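Local coordinates for PAC2 family protein (Mycobacterium tuberculosis, PDB 2WAM) that is of unknown function but belongs to the PAC2 family and represents a duplicated gene family of actinobacteria, at residues G79-L84 against P251-A256. Numbering follows the deposited sequence.
Sequences GHAIRL and PAAAQA
A81 and L84, one helical turn apart, meet P251, A253 and A254 in a close helix-helix contact of the PAC2 fold, where helices 81-92 and 251-265 pack together through segments 79-84 and 251-256 beside the mixed beta-sheet. Alanines at the interface let the backbones approach, with the CA atoms of A81 and A254 4.6 Å apart. A81 CB lies 3.8 Å from A253 CB, methyl against methyl, while the A254 methyl fits between A81 and L84, with CB 3.5 Å from A81 O and 3.8 Å from L84 CB. With CG anti to the carbonyl carbon (chi1 -67°), L84 carries CD1 to the proline, 3.9 Å from P251 N. No hydrogen bond spans the two segments. Behind this layer, I82 points to the other side of its helix, onto L178 and T180 of strand 174-183, and P251 rests on A278 and V281 of helix 272-289. The carboxylate of D249, two residues before P251, reaches the first segment: OD2 accepts a hydrogen bond from H80 ND1, at the N-cap of helix 81-92, and forms a salt bridge with R83 NH2.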
ATOM      1  N   GLY A  79      13.281 -14.422  36.432  1.00 33.95           N
ATOM      2  CA  GLY A  79      12.867 -13.518  37.489  1.00 34.52           C
ATOM      3  C   GLY A  79      11.805 -12.550  37.006  1.00 34.61           C
ATOM      4  O   GLY A  79      11.408 -11.643  37.729  1.00 32.24           O
ATOM      5  N   HIS A  80      11.343 -12.748  35.775  1.00 35.39           N
ATOM      6  CA  HIS A  80      10.464 -11.789  35.124  1.00 30.39           C
ATOM      7  C   HIS A  80      11.061 -10.389  35.237  1.00 29.50           C
ATOM      8  O   HIS A  80      10.341  -9.396  35.231  1.00 34.59           O
ATOM      9  CB  HIS A  80       9.059 -11.850  35.726  1.00 20.34           C
ATOM     10  CG  HIS A  80       8.453 -13.223  35.696  1.00 38.56           C
ATOM     11  ND1 HIS A  80       7.638 -13.705  36.700  1.00 31.83           N
ATOM     12  CD2 HIS A  80       8.564 -14.225  34.789  1.00 38.57           C
ATOM     13  CE1 HIS A  80       7.266 -14.940  36.406  1.00 32.78           C
ATOM     14  NE2 HIS A  80       7.821 -15.282  35.257  1.00 36.42           N
ATOM     15  N   ALA A  81      12.386 -10.320  35.321  1.00 25.93           N
ATOM     16  CA  ALA A  81      13.066  -9.064  35.635  1.00 31.02           C
ATOM     17  C   ALA A  81      12.848  -7.941  34.615  1.00 35.12           C
ATOM     18  O   ALA A  81      12.798  -6.771  34.994  1.00 34.11           O
ATOM     19  CB  ALA A  81      14.551  -9.295  35.875  1.00 24.39           C
ATOM     20  N   ILE A  82      12.723  -8.293  33.336  1.00 31.26           N
ATOM     21  CA  ILE A  82      12.484  -7.303  32.290  1.00 26.76           C
ATOM     22  C   ILE A  82      11.091  -6.680  32.428  1.00 29.31           C
ATOM     23  O   ILE A  82      10.934  -5.457  32.383  1.00 26.08           O
ATOM     24  CB  ILE A  82      12.588  -7.908  30.880  1.00 27.93           C
ATOM     25  CG1 ILE A  82      13.836  -8.775  30.730  1.00 27.42           C
ATOM     26  CG2 ILE A  82      12.569  -6.804  29.818  1.00 21.06           C
ATOM     27  CD1 ILE A  82      14.995  -8.048  30.168  1.00 29.91           C
ATOM     28  N   ARG A  83      10.076  -7.522  32.569  1.00 21.61           N
ATOM     29  CA  ARG A  83       8.728  -7.019  32.702  1.00 21.90           C
ATOM     30  C   ARG A  83       8.660  -6.089  33.917  1.00 33.82           C
ATOM     31  O   ARG A  83       8.155  -4.973  33.834  1.00 40.23           O
ATOM     32  CB  ARG A  83       7.725  -8.175  32.841  1.00 26.58           C
ATOM     33  CG  ARG A  83       6.288  -7.712  33.058  1.00 34.36           C
ATOM     34  CD  ARG A  83       5.300  -8.856  33.127  1.00 46.73           C
ATOM     35  NE  ARG A  83       5.714  -9.948  34.015  1.00 64.02           N
ATOM     36  CZ  ARG A  83       5.454 -10.017  35.325  1.00 64.46           C
ATOM     37  NH1 ARG A  83       4.792  -9.045  35.947  1.00 59.31           N
ATOM     38  NH2 ARG A  83       5.861 -11.071  36.021  1.00 58.62           N
ATOM     39  N   LEU A  84       9.192  -6.555  35.041  1.00 30.51           N
ATOM     40  CA  LEU A  84       9.124  -5.814  36.289  1.00 25.12           C
ATOM     41  C   LEU A  84       9.799  -4.450  36.212  1.00 31.28           C
ATOM     42  O   LEU A  84       9.271  -3.461  36.727  1.00 31.38           O
ATOM     43  CB  LEU A  84       9.731  -6.644  37.426  1.00 23.52           C
ATOM     44  CG  LEU A  84       8.929  -7.896  37.769  1.00 30.61           C
ATOM     45  CD1 LEU A  84       9.671  -8.747  38.795  1.00 30.82           C
ATOM     46  CD2 LEU A  84       7.535  -7.516  38.259  1.00 19.86           C
ATOM     47  N   PRO A 251      11.914  -9.255  41.980  1.00 30.82           N
ATOM     48  CA  PRO A 251      12.110  -7.796  41.859  1.00 36.05           C
ATOM     49  C   PRO A 251      13.559  -7.340  42.103  1.00 39.32           C
ATOM     50  O   PRO A 251      13.985  -6.329  41.547  1.00 43.24           O
ATOM     51  CB  PRO A 251      11.179  -7.220  42.934  1.00 34.22           C
ATOM     52  CG  PRO A 251      10.140  -8.288  43.142  1.00 39.73           C
ATOM     53  CD  PRO A 251      10.832  -9.603  42.920  1.00 26.22           C
ATOM     54  N   ALA A 252      14.299  -8.079  42.924  1.00 32.50           N
ATOM     55  CA  ALA A 252      15.700  -7.767  43.177  1.00 31.69           C
ATOM     56  C   ALA A 252      16.472  -7.641  41.874  1.00 39.15           C
ATOM     57  O   ALA A 252      17.283  -6.733  41.708  1.00 44.61           O
ATOM     58  CB  ALA A 252      16.333  -8.835  44.061  1.00 26.20           C
ATOM     59  N   ALA A 253      16.213  -8.559  40.949  1.00 35.25           N
ATOM     60  CA  ALA A 253      16.924  -8.569  39.683  1.00 35.06           C
ATOM     61  C   ALA A 253      16.535  -7.370  38.805  1.00 35.14           C
ATOM     62  O   ALA A 253      17.377  -6.823  38.087  1.00 35.02           O
ATOM     63  CB  ALA A 253      16.707  -9.884  38.966  1.00 24.82           C
ATOM     64  N   ALA A 254      15.273  -6.949  38.888  1.00 30.40           N
ATOM     65  CA  ALA A 254      14.812  -5.732  38.212  1.00 30.65           C
ATOM     66  C   ALA A 254      15.459  -4.494  38.841  1.00 35.83           C
ATOM     67  O   ALA A 254      15.927  -3.597  38.147  1.00 31.96           O
ATOM     68  CB  ALA A 254      13.290  -5.623  38.267  1.00 25.38           C
ATOM     69  N   GLN A 255      15.496  -4.453  40.164  1.00 37.35           N
ATOM     70  CA  GLN A 255      16.166  -3.354  40.842  1.00 39.38           C
ATOM     71  C   GLN A 255      17.647  -3.247  40.432  1.00 40.56           C
ATOM     72  O   GLN A 255      18.140  -2.160  40.133  1.00 38.91           O
ATOM     73  CB  GLN A 255      16.017  -3.488  42.350  1.00 30.28           C
ATOM     74  CG  GLN A 255      16.744  -2.421  43.109  1.00 37.62           C
ATOM     75  CD  GLN A 255      16.749  -2.683  44.597  1.00 41.31           C
ATOM     76  OE1 GLN A 255      16.001  -3.521  45.101  1.00 40.21           O
ATOM     77  NE2 GLN A 255      17.594  -1.963  45.311  1.00 35.07           N
ATOM     78  N   ALA A 256      18.350  -4.374  40.403  1.00 32.14           N
ATOM     79  CA  ALA A 256      19.743  -4.357  39.984  1.00 30.92           C
ATOM     80  C   ALA A 256      19.881  -3.769  38.577  1.00 38.03           C
ATOM     81  O   ALA A 256      20.721  -2.897  38.340  1.00 34.87           O
ATOM     82  CB  ALA A 256      20.342  -5.748  40.046  1.00 23.40           C
TER